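Local atomic coordinates of beta-ketoacyl-[acyl-carrier-protein] synthase FabY (Pseudomonas aeruginosa, PDB entry 4CW4), a protein that condenses acetyl-CoA with malonyl-ACP to form beta-acetoacetyl-ACP, the primer that starts fatty acid synthesis. Residues K127-P130 with E131-A135. Numbering follows the deposited sequence. Where two conformers were deposited one is given.
Sequences KQLP and EPLPA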
loop_
_atom_site.group_PDB
_atom_site.type_symbol
_atom_site.label_atom_id
_atom_site.label_comp_id
_atom_site.label_asym_id
_atom_site.label_seq_id
_atom_site.Cartn_x
_atom_site.Cartn_y
_atom_site.Cartn_z
ATOM N N LYS A 127 14.353 3.328 -39.572
ATOM C CA LYS A 127 14.354 3.492 -38.119
ATOM C C LYS A 127 13.116 2.898 -37.447
ATOM O O LYS A 127 13.099 2.715 -36.238
ATOM C CB LYS A 127 14.497 4.967 -37.719
ATOM C CG LYS A 127 15.952 5.478 -37.595
ATOM C CD LYS A 127 16.874 4.591 -36.722
ATOM C CE LYS A 127 16.287 4.236 -35.347
ATOM N NZ LYS A 127 16.957 3.047 -34.717
ATOM N N GLN A 128 12.071 2.615 -38.218
ATOM C CA GLN A 128 10.849 2.042 -37.651
ATOM C C GLN A 128 10.783 0.530 -37.802
ATOM O O GLN A 128 9.830 -0.093 -37.363
ATOM C CB GLN A 128 9.610 2.668 -38.298
ATOM C CG GLN A 128 9.430 4.157 -37.997
ATOM C CD GLN A 128 8.080 4.698 -38.431
ATOM O OE1 GLN A 128 7.444 4.175 -39.354
ATOM N NE2 GLN A 128 7.623 5.748 -37.748
ATOM N N LEU A 129 11.784 -0.067 -38.447
ATOM C CA LEU A 129 11.798 -1.506 -38.631
ATOM C C LEU A 129 12.301 -2.193 -37.361
ATOM O O LEU A 129 13.079 -1.602 -36.605
ATOM C CB LEU A 129 12.708 -1.879 -39.805
ATOM C CG LEU A 129 12.203 -1.353 -41.155
ATOM C CD1 LEU A 129 13.119 -1.738 -42.275
ATOM C CD2 LEU A 129 10.782 -1.838 -41.479
ATOM N N PRO A 130 11.870 -3.448 -37.132
ATOM C CA PRO A 130 12.385 -4.179 -35.969
ATOM C C PRO A 130 13.900 -4.265 -35.930
ATOM O O PRO A 130 14.565 -4.294 -36.981
ATOM C CB PRO A 130 11.799 -5.588 -36.136
ATOM C CG PRO A 130 10.613 -5.415 -37.024
ATOM C CD PRO A 130 11.002 -4.302 -37.966
ATOM N N GLU A 131 14.427 -4.282 -34.708
ATOM C CA GLU A 131 15.848 -4.494 -34.470
ATOM C C GLU A 131 15.992 -5.689 -33.583
ATOM O O GLU A 131 15.319 -5.771 -32.559
ATOM C CB GLU A 131 16.495 -3.293 -33.803
ATOM C CG GLU A 131 16.433 -2.063 -34.665
ATOM C CD GLU A 131 17.104 -0.886 -34.022
ATOM O OE1 GLU A 131 18.343 -0.943 -33.814
ATOM O OE2 GLU A 131 16.378 0.084 -33.711
ATOM N N PRO A 132 16.828 -6.653 -33.981
ATOM C CA PRO A 132 17.517 -6.767 -35.267
ATOM C C PRO A 132 16.461 -7.021 -36.335
ATOM O O PRO A 132 15.326 -7.377 -36.020
ATOM C CB PRO A 132 18.420 -7.984 -35.073
ATOM C CG PRO A 132 17.708 -8.826 -34.089
ATOM C CD PRO A 132 17.034 -7.847 -33.146
ATOM N N LEU A 133 16.816 -6.817 -37.600
ATOM C CA LEU A 133 15.860 -7.036 -38.682
ATOM C C LEU A 133 15.507 -8.519 -38.732
ATOM O O LEU A 133 16.403 -9.361 -38.687
ATOM C CB LEU A 133 16.427 -6.589 -40.034
ATOM C CG LEU A 133 16.542 -5.089 -40.288
ATOM C CD1 LEU A 133 17.426 -4.810 -41.500
ATOM C CD2 LEU A 133 15.153 -4.507 -40.500
ATOM N N PRO A 134 14.213 -8.854 -38.854
ATOM C CA PRO A 134 13.833 -10.267 -38.926
ATOM C C PRO A 134 14.573 -10.935 -40.076
ATOM O O PRO A 134 14.659 -10.373 -41.160
ATOM C CB PRO A 134 12.319 -10.213 -39.171
ATOM C CG PRO A 134 11.889 -8.887 -38.617
ATOM C CD PRO A 134 13.035 -7.968 -38.892
ATOM N N ALA A 135 15.166 -12.096 -39.828
ATOM C CA ALA A 135 16.124 -12.642 -40.774
ATOM C C ALA A 135 15.517 -12.974 -42.133
ATOM O O ALA A 135 16.217 -12.972 -43.146
ATOM C CB ALA A 135 16.804 -13.871 -40.183
#
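The side chains of Pro-130 and Pro-134 cross at about a right angle, with their ring planes inclined at roughly 50°. The CD–CG edge of Pro-134 meets the CB–CG edge of Pro-130, displaced to one side of that ring's plane, so the rings touch edge to edge rather than face to face; the nearest pair is Pro-130 CB and Pro-134 CD at 3.8 Å. Pro-130 also packs on Asp-160 of the second subunit. The flat carboxylate of Glu-131 receives Lys-127 through OE2: NZ stands 3.2 Å from OE2 and well out of the carboxylate plane, a salt bridge whose hydrogen bond is weak. The lysine chain heads away at first and is then folded back by its bends at chi2 and chi3 (both -50°), while the glutamate is extended beyond CG. Lys-108 of the second subunit is the stronger partner of OE2, and its NZ also bonds to the carbonyl oxygens of Lys-127 and Leu-129, so the two lysines together would favour an ionised Glu-131.

Leu-129 and Leu-133 close the apolar side, with Leu-133 CD2 lying 3.7 Å from Leu-129 CB and 3.9 Å from its CD1. Leu-129 continues inward onto Val-147 and Val-149 of strand 147-151 and meets Leu-110 of the second subunit. The same CD2 of Leu-133 rests 3.6 Å from Pro-130 O. That oxygen receives a CA-H...O contact from Leu-133 CA at 3.5 Å, whereas the backbone N of Leu-133 is too poorly angled for a hydrogen bond.

A cis peptide before Pro-132 folds the chain back here, bringing the CA atoms of Pro-130 and Leu-133 to 5.3 Å. In the loop joining strands 120-124 and 138-141, about 47 Å from the chain centre to the centre of the contact, residues 130-133 thus form a type VIb turn, the cis-proline reversal without a closing N-H...O bond, set against the partner subunit of the homodimer.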